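Local coordinates for activated BY transcription factor SSRB (Salmonella enterica, PDB 2WNW), which belongs to glycosyl hydrolase family 30 and joins a TIM-barrel domain to a beta-sandwich domain, at residues Leu72-Ser77 against Gly129-Asn134; Tyr313-Ile318 against Gly369-Phe373; Gly295-Met299 against Asn346-Ala350. One frame throughout, in Å; residues are numbered along the deposited sequence.

Contact 1 of 3, residues Leu72-Ser77 against Gly129-Asn134; sequences LSLYFS and GALRLN
The last turns of two helices, 65-76 and 124-133, pack at a crossing angle of -60°, with local axes 9.4 Å apart at closest approach and Phe-76 facing Leu-133 (CA to CA 5.7 Å). Leu-72, an m,t rotamer, points toward the second helix. Its CD1 lies 3.8 Å from Gly-129 C and its CD2 3.9 Å from Ala-130 N, while Leu-72 CB meets Leu-133 CD2 at 3.9 Å. Glycine suits position 129 because a CB there would clash with Leu-72 CD1. Ser-73 turns its CB away, with OG hydrogen-bonded to Ala-69 O, but its CA rests 3.5 Å from Leu-133 CD2. Phe-76 (chi1 m, chi2 98°) points toward the second helix. Ala-130 CB sits 3.5 Å from the Phe-76 ring centroid, only 8° off the normal, a CH-pi contact over the face that a small methyl allows. Phe-76 CB is also 3.8 Å from Leu-133 CB. Leu-133 (m,p), the most covered residue, lies against Leu-72, Ser-73 and Phe-76. Ser-77 (phi/psi -73/140) leaves the helix as Asn-134 does the other, and Ser-77 N lies 3.9 Å from Leu-133 CD2. Asn-134 spends its polar end on the connection to the strands, ND2 hydrogen-bonded to Tyr-83 O and OD1 to His-136 N. No hydrogen bond crosses the contact, which buries 326 Å². These are successive outer helices of the TIM barrel: helix 65-76 follows strand 48-51, helix 124-133 leads into strand 138-143, and strand 85-90 lies between those two strands, with Tyr-83 and Met-137 just ahead of their strands touching the Phe-76 side chain.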
loop_
_atom_site.group_PDB
_atom_site.type_symbol
_atom_site.label_atom_id
_atom_site.label_comp_id
_atom_site.label_asym_id
_atom_site.label_seq_id
_atom_site.Cartn_x
_atom_site.Cartn_y
_atom_site.Cartn_z
ATOM N N LEU A 72 -8.335 35.410 1.891
ATOM C CA LEU A 72 -6.911 35.241 2.158
ATOM C C LEU A 72 -6.600 34.654 3.533
ATOM O O LEU A 72 -5.673 33.856 3.671
ATOM C CB LEU A 72 -6.177 36.576 1.987
ATOM C CG LEU A 72 -6.145 37.136 0.563
ATOM C CD1 LEU A 72 -5.456 38.492 0.566
ATOM C CD2 LEU A 72 -5.409 36.167 -0.360
ATOM N N SER A 73 -7.363 35.044 4.550
ATOM C CA SER A 73 -7.137 34.520 5.896
ATOM C C SER A 73 -7.468 33.031 5.966
ATOM O O SER A 73 -6.761 32.250 6.601
ATOM C CB SER A 73 -8.001 35.268 6.915
ATOM O OG SER A 73 -7.669 36.645 6.950
ATOM N N LEU A 74 -8.559 32.651 5.311
ATOM C CA LEU A 74 -9.009 31.263 5.294
ATOM C C LEU A 74 -7.953 30.318 4.738
ATOM O O LEU A 74 -7.762 29.213 5.240
ATOM C CB LEU A 74 -10.277 31.148 4.444
ATOM C CG LEU A 74 -11.643 30.897 5.092
ATOM C CD1 LEU A 74 -11.614 31.129 6.590
ATOM C CD2 LEU A 74 -12.656 31.793 4.408
ATOM N N TYR A 75 -7.269 30.765 3.695
ATOM C CA TYR A 75 -6.259 29.953 3.036
ATOM C C TYR A 75 -4.829 30.141 3.527
ATOM O O TYR A 75 -4.090 29.168 3.676
ATOM C CB TYR A 75 -6.288 30.238 1.535
ATOM C CG TYR A 75 -7.124 29.294 0.698
ATOM C CD1 TYR A 75 -7.864 29.774 -0.385
ATOM C CD2 TYR A 75 -7.103 27.914 0.923
ATOM C CE1 TYR A 75 -8.552 28.914 -1.229
ATOM C CE2 TYR A 75 -7.794 27.036 0.076
ATOM C CZ TYR A 75 -8.511 27.547 -0.999
ATOM O OH TYR A 75 -9.157 26.701 -1.873
ATOM N N PHE A 76 -4.443 31.385 3.793
ATOM C CA PHE A 76 -3.066 31.651 4.176
ATOM C C PHE A 76 -2.747 32.066 5.603
ATOM O O PHE A 76 -1.582 32.270 5.943
ATOM C CB PHE A 76 -2.489 32.649 3.179
ATOM C CG PHE A 76 -2.741 32.258 1.753
ATOM C CD1 PHE A 76 -3.793 32.819 1.036
ATOM C CD2 PHE A 76 -1.976 31.263 1.152
ATOM C CE1 PHE A 76 -4.083 32.389 -0.256
ATOM C CE2 PHE A 76 -2.261 30.826 -0.141
ATOM C CZ PHE A 76 -3.314 31.389 -0.844
ATOM N N SER A 77 -3.768 32.185 6.442
ATOM C CA SER A 77 -3.545 32.538 7.838
ATOM C C SER A 77 -2.939 31.327 8.533
ATOM O O SER A 77 -3.340 30.191 8.274
ATOM C CB SER A 77 -4.866 32.904 8.521
ATOM O OG SER A 77 -4.724 32.900 9.931
ATOM N N GLY A 129 -1.128 39.236 -2.092
ATOM C CA GLY A 129 -1.988 39.220 -0.925
ATOM C C GLY A 129 -1.721 38.002 -0.061
ATOM O O GLY A 129 -1.678 38.094 1.168
ATOM N N ALA A 130 -1.539 36.854 -0.709
ATOM C CA ALA A 130 -1.271 35.607 -0.006
ATOM C C ALA A 130 0.084 35.681 0.688
ATOM O O ALA A 130 0.227 35.281 1.845
ATOM C CB ALA A 130 -1.291 34.441 -0.992
ATOM N N LEU A 131 1.072 36.196 -0.035
ATOM C CA LEU A 131 2.428 36.339 0.479
ATOM C C LEU A 131 2.462 37.255 1.706
ATOM O O LEU A 131 3.332 37.116 2.566
ATOM C CB LEU A 131 3.331 36.893 -0.626
ATOM C CG LEU A 131 4.476 36.046 -1.190
ATOM C CD1 LEU A 131 4.229 34.563 -1.000
ATOM C CD2 LEU A 131 4.648 36.397 -2.665
ATOM N N ARG A 132 1.520 38.192 1.783
ATOM C CA ARG A 132 1.459 39.094 2.930
ATOM C C ARG A 132 1.141 38.293 4.189
ATOM O O ARG A 132 1.711 38.541 5.251
ATOM C CB ARG A 132 0.393 40.177 2.724
ATOM C CG ARG A 132 0.939 41.496 2.194
ATOM C CD ARG A 132 -0.119 42.596 2.250
ATOM N NE ARG A 132 -1.110 42.477 1.182
ATOM C CZ ARG A 132 -0.874 42.790 -0.089
ATOM N NH1 ARG A 132 0.320 43.243 -0.452
ATOM N NH2 ARG A 132 -1.830 42.650 -0.998
ATOM N N LEU A 133 0.231 37.329 4.066
ATOM C CA LEU A 133 -0.141 36.487 5.196
ATOM C C LEU A 133 0.938 35.447 5.481
ATOM O O LEU A 133 1.207 35.128 6.638
ATOM C CB LEU A 133 -1.487 35.806 4.941
ATOM C CG LEU A 133 -2.710 36.661 5.291
ATOM C CD1 LEU A 133 -2.769 37.887 4.399
ATOM C CD2 LEU A 133 -3.967 35.831 5.134
ATOM N N ASN A 134 1.547 34.909 4.430
ATOM C CA ASN A 134 2.630 33.945 4.601
ATOM C C ASN A 134 3.742 34.251 3.608
ATOM O O ASN A 134 3.766 33.720 2.498
ATOM C CB ASN A 134 2.151 32.505 4.405
ATOM C CG ASN A 134 3.268 31.495 4.630
ATOM O OD1 ASN A 134 4.347 31.848 5.118
ATOM N ND2 ASN A 134 3.017 30.235 4.277
#

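Contact 2 of 3, residues Tyr313-Ile318 against Gly369-Phe373; sequences YLHDMI and GIGHF
In this TIM barrel the helices following the last two barrel strands, 305-322 and 365-374, run side by side and pack mainly through apolar side chains, with no hydrogen bond across. Their local axes lie 32° from parallel and 9.7 Å apart at closest approach, with Leu-314 opposite Gly-369 (CA to CA 6.1 Å). Phe-373 buries most: chi1 m and chi2 85° direct its ring at the other helix, where Ile-318 CG1 (3.7 Å from Phe-373 CZ) and Leu-314 CD2 (4.2 Å from Phe-373 CE1) border the ring edge. Met-317, long and flexible, adopts m,t,p and makes a Met-aromatic contact, its SD 4.8 Å from the Phe-373 centroid and its CE 3.7 Å from Phe-373 CD1. Ile-370 (m,t) lies with CD1 3.7 Å from CE2 of Tyr-313, whose hydroxyl is hydrogen-bonded to Asp-330 of strand 327-330. Phe-328 of that strand underlies Met-317 and Ile-370, while Val-396 and Val-408 of the beta sandwich touch Phe-373. Leu-314 CD2 rests 3.5 Å from Gly-369 O.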
loop_
_atom_site.group_PDB
_atom_site.type_symbol
_atom_site.label_atom_id
_atom_site.label_comp_id
_atom_site.label_asym_id
_atom_site.label_seq_id
_atom_site.Cartn_x
_atom_site.Cartn_y
_atom_site.Cartn_z
ATOM N N TYR A 313 -10.471 13.701 -2.765
ATOM C CA TYR A 313 -9.346 14.420 -2.180
ATOM C C TYR A 313 -8.667 13.641 -1.059
ATOM O O TYR A 313 -7.448 13.456 -1.073
ATOM C CB TYR A 313 -9.790 15.791 -1.645
ATOM C CG TYR A 313 -9.737 16.902 -2.674
ATOM C CD1 TYR A 313 -10.776 17.092 -3.589
ATOM C CD2 TYR A 313 -8.624 17.742 -2.756
ATOM C CE1 TYR A 313 -10.702 18.095 -4.564
ATOM C CE2 TYR A 313 -8.538 18.740 -3.725
ATOM C CZ TYR A 313 -9.578 18.912 -4.624
ATOM O OH TYR A 313 -9.479 19.893 -5.580
ATOM N N LEU A 314 -9.450 13.182 -0.085
ATOM C CA LEU A 314 -8.879 12.445 1.040
ATOM C C LEU A 314 -8.214 11.137 0.630
ATOM O O LEU A 314 -7.115 10.827 1.084
ATOM C CB LEU A 314 -9.952 12.171 2.098
ATOM C CG LEU A 314 -10.417 13.392 2.898
ATOM C CD1 LEU A 314 -11.619 13.012 3.753
ATOM C CD2 LEU A 314 -9.272 13.907 3.771
ATOM N N HIS A 315 -8.880 10.374 -0.231
ATOM C CA HIS A 315 -8.348 9.095 -0.683
ATOM C C HIS A 315 -7.014 9.248 -1.407
ATOM O O HIS A 315 -6.072 8.500 -1.144
ATOM C CB HIS A 315 -9.357 8.400 -1.606
ATOM C CG HIS A 315 -8.883 7.083 -2.141
ATOM N ND1 HIS A 315 -8.780 5.953 -1.358
ATOM C CD2 HIS A 315 -8.471 6.721 -3.380
ATOM C CE1 HIS A 315 -8.323 4.952 -2.090
ATOM N NE2 HIS A 315 -8.128 5.391 -3.321
ATOM N N ASP A 316 -6.919 10.216 -2.314
ATOM C CA ASP A 316 -5.671 10.393 -3.041
ATOM C C ASP A 316 -4.561 10.944 -2.156
ATOM O O ASP A 316 -3.416 10.497 -2.237
ATOM C CB ASP A 316 -5.873 11.302 -4.258
ATOM C CG ASP A 316 -4.754 11.153 -5.271
ATOM O OD1 ASP A 316 -3.851 12.017 -5.316
ATOM O OD2 ASP A 316 -4.770 10.147 -6.004
ATOM N N MET A 317 -4.892 11.909 -1.303
ATOM C CA MET A 317 -3.890 12.488 -0.413
ATOM C C MET A 317 -3.295 11.455 0.539
ATOM O O MET A 317 -2.074 11.363 0.686
ATOM C CB MET A 317 -4.502 13.637 0.390
ATOM C CG MET A 317 -4.882 14.833 -0.469
ATOM S SD MET A 317 -5.741 16.111 0.466
ATOM C CE MET A 317 -4.360 16.968 1.236
ATOM N N ILE A 318 -4.154 10.673 1.185
ATOM C CA ILE A 318 -3.679 9.656 2.116
ATOM C C ILE A 318 -2.795 8.641 1.400
ATOM O O ILE A 318 -1.699 8.329 1.861
ATOM C CB ILE A 318 -4.865 8.940 2.806
ATOM C CG1 ILE A 318 -5.592 9.934 3.722
ATOM C CG2 ILE A 318 -4.367 7.738 3.601
ATOM C CD1 ILE A 318 -6.896 9.414 4.304
ATOM N N GLY A 369 -11.668 18.823 3.630
ATOM C CA GLY A 369 -10.887 17.609 3.474
ATOM C C GLY A 369 -9.404 17.934 3.461
ATOM O O GLY A 369 -8.613 17.297 4.152
ATOM N N ILE A 370 -9.021 18.924 2.664
ATOM C CA ILE A 370 -7.625 19.339 2.588
ATOM C C ILE A 370 -7.202 19.821 3.976
ATOM O O ILE A 370 -6.080 19.586 4.413
ATOM C CB ILE A 370 -7.450 20.487 1.572
ATOM C CG1 ILE A 370 -7.774 19.981 0.162
ATOM C CG2 ILE A 370 -6.036 21.040 1.632
ATOM C CD1 ILE A 370 -7.807 21.079 -0.887
ATOM N N GLY A 371 -8.131 20.479 4.664
ATOM C CA GLY A 371 -7.863 21.005 5.992
ATOM C C GLY A 371 -7.410 19.995 7.031
ATOM O O GLY A 371 -6.621 20.333 7.914
ATOM N N HIS A 372 -7.906 18.763 6.949
ATOM C CA HIS A 372 -7.502 17.744 7.911
ATOM C C HIS A 372 -5.996 17.530 7.855
ATOM O O HIS A 372 -5.403 17.008 8.803
ATOM C CB HIS A 372 -8.256 16.432 7.655
ATOM C CG HIS A 372 -9.560 16.346 8.384
ATOM N ND1 HIS A 372 -9.646 15.987 9.713
ATOM C CD2 HIS A 372 -10.821 16.652 7.996
ATOM C CE1 HIS A 372 -10.902 16.078 10.113
ATOM N NE2 HIS A 372 -11.636 16.480 9.091
ATOM N N PHE A 373 -5.388 17.943 6.744
ATOM C CA PHE A 373 -3.942 17.838 6.555
ATOM C C PHE A 373 -3.206 19.169 6.770
ATOM O O PHE A 373 -2.422 19.328 7.708
ATOM C CB PHE A 373 -3.589 17.388 5.131
ATOM C CG PHE A 373 -3.735 15.916 4.882
ATOM C CD1 PHE A 373 -4.962 15.377 4.519
ATOM C CD2 PHE A 373 -2.631 15.073 4.969
ATOM C CE1 PHE A 373 -5.089 14.013 4.239
ATOM C CE2 PHE A 373 -2.748 13.709 4.692
ATOM C CZ PHE A 373 -3.980 13.182 4.326
#

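Contact 3 of 3, residues Gly295-Met299 against Asn346-Ala350; sequences GCVPM and NLCEA
Neither segment is regular helix or strand. Asn-346 turns its amide elsewhere, ND2 hydrogen-bonded to Asp-94 OD2, and Leu-347 adds little beyond its backbone, its O lying 4.4 Å from Met-299 N. At Cys-348 (phi/psi -141/163) the extended backbone passes Pro-298, CA to CA 4.3 Å, and the end-to-end directions of 296-299 and 347-349 are 107° apart. Cys-348 SG lies 3.7 Å from Cys-296 SG: the thiols touch as apolar groups, too distant for a disulfide. Both segments belong to loops following the last two strands of the TIM barrel, 289-294 and 327-330 with its continuation 332-336, and a glycerol, probably from the crystallisation liquor, sits about 5 Å from the Cys-348 side chain. Glu-349 makes the direct hydrogen bond, its N donating to Val-297 O at 2.9 Å and 161°. One water accepts from Val-297 N and donates to Glu-349 O, each at 2.9 Å, joining the two backbones. The t,t side chain of Glu-349 brings OE1 to 3.5 Å from Val-297 CG2; OE1 also has a weak hydrogen bond with His-309 ND1. Met-299, m,m,m, folds back so that its SD is 3.8 Å from Glu-349 CB and its CG 3.7 Å from Cys-348 C.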
loop_
_atom_site.group_PDB
_atom_site.type_symbol
_atom_site.label_atom_id
_atom_site.label_comp_id
_atom_site.label_asym_id
_atom_site.label_seq_id
_atom_site.Cartn_x
_atom_site.Cartn_y
_atom_site.Cartn_z
ATOM N N GLY A 295 -4.583 18.545 -9.093
ATOM C CA GLY A 295 -5.737 17.675 -9.089
ATOM C C GLY A 295 -6.968 18.522 -8.830
ATOM O O GLY A 295 -6.878 19.583 -8.206
ATOM N N CYS A 296 -8.112 18.071 -9.335
ATOM C CA CYS A 296 -9.376 18.770 -9.127
ATOM C C CYS A 296 -10.507 17.821 -9.498
ATOM O O CYS A 296 -10.269 16.730 -10.028
ATOM C CB CYS A 296 -9.459 20.041 -9.990
ATOM S SG CYS A 296 -9.664 19.767 -11.779
ATOM N N VAL A 297 -11.734 18.235 -9.204
ATOM C CA VAL A 297 -12.910 17.442 -9.520
ATOM C C VAL A 297 -13.838 18.325 -10.347
ATOM O O VAL A 297 -13.783 19.550 -10.256
ATOM C CB VAL A 297 -13.651 16.977 -8.236
ATOM C CG1 VAL A 297 -12.761 16.027 -7.435
ATOM C CG2 VAL A 297 -14.039 18.178 -7.386
ATOM N N PRO A 298 -14.696 17.715 -11.172
ATOM C CA PRO A 298 -15.616 18.502 -11.998
ATOM C C PRO A 298 -16.800 19.050 -11.210
ATOM O O PRO A 298 -17.029 18.665 -10.059
ATOM C CB PRO A 298 -16.055 17.499 -13.060
ATOM C CG PRO A 298 -16.093 16.213 -12.283
ATOM C CD PRO A 298 -14.802 16.277 -11.482
ATOM N N MET A 299 -17.542 19.965 -11.831
ATOM C CA MET A 299 -18.727 20.529 -11.201
ATOM C C MET A 299 -19.817 19.481 -11.396
ATOM O O MET A 299 -20.047 19.021 -12.513
ATOM C CB MET A 299 -19.142 21.837 -11.883
ATOM C CG MET A 299 -18.261 23.031 -11.560
ATOM S SD MET A 299 -18.373 23.514 -9.834
ATOM C CE MET A 299 -20.030 24.252 -9.784
ATOM N N ASN A 346 -13.743 24.262 -19.890
ATOM C CA ASN A 346 -13.408 23.146 -19.011
ATOM C C ASN A 346 -13.646 23.541 -17.553
ATOM O O ASN A 346 -12.703 23.643 -16.764
ATOM C CB ASN A 346 -11.945 22.743 -19.222
ATOM C CG ASN A 346 -11.523 21.594 -18.331
ATOM O OD1 ASN A 346 -12.258 20.621 -18.175
ATOM N ND2 ASN A 346 -10.331 21.695 -17.746
ATOM N N LEU A 347 -14.914 23.761 -17.206
ATOM C CA LEU A 347 -15.300 24.168 -15.855
ATOM C C LEU A 347 -15.021 23.082 -14.817
ATOM O O LEU A 347 -15.271 21.901 -15.060
ATOM C CB LEU A 347 -16.789 24.535 -15.835
ATOM C CG LEU A 347 -17.231 25.577 -16.872
ATOM C CD1 LEU A 347 -18.742 25.761 -16.809
ATOM C CD2 LEU A 347 -16.519 26.898 -16.613
ATOM N N CYS A 348 -14.513 23.493 -13.658
ATOM C CA CYS A 348 -14.184 22.563 -12.579
ATOM C C CYS A 348 -14.539 23.164 -11.228
ATOM O O CYS A 348 -14.731 24.370 -11.104
ATOM C CB CYS A 348 -12.681 22.252 -12.564
ATOM S SG CYS A 348 -11.990 21.499 -14.057
ATOM N N GLU A 349 -14.623 22.320 -10.209
ATOM C CA GLU A 349 -14.903 22.818 -8.870
ATOM C C GLU A 349 -13.569 23.256 -8.255
ATOM O O GLU A 349 -12.506 22.803 -8.682
ATOM C CB GLU A 349 -15.523 21.713 -8.011
ATOM C CG GLU A 349 -16.051 22.189 -6.668
ATOM C CD GLU A 349 -16.536 21.046 -5.795
ATOM O OE1 GLU A 349 -15.692 20.350 -5.193
ATOM O OE2 GLU A 349 -17.768 20.839 -5.723
ATOM N N ALA A 350 -13.633 24.159 -7.281
ATOM C CA ALA A 350 -12.452 24.622 -6.552
ATOM C C ALA A 350 -12.913 24.573 -5.098
ATOM O O ALA A 350 -14.102 24.760 -4.821
ATOM C CB ALA A 350 -12.078 26.053 -6.957
HETATM O O HOH W 1 -11.544 20.467 -7.306
#

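How the contacts relate
Contact 2 is the most deeply placed, all its touching residues buried between barrel and beta sandwich; contacts 1 and 3 are only partly buried. Contacts 1 and 2 each join successive barrel helices without a cross-segment hydrogen bond, one steeply crossed, the other closer to parallel. Contact 3, between loops, relies instead on backbone polarity and a water. Contacts 2 and 3 involve the same two barrel units: loop 295-299 leads to helix 305-322, and Tyr-313 touches it, OH 3.7 Å from Cys-296 CA. Contact 1 touches neither, its nearest atoms about 6 Å from contact 2 and about 5 Å from contact 3, yet Tyr-83 packs on both Phe-76 and Ile-370.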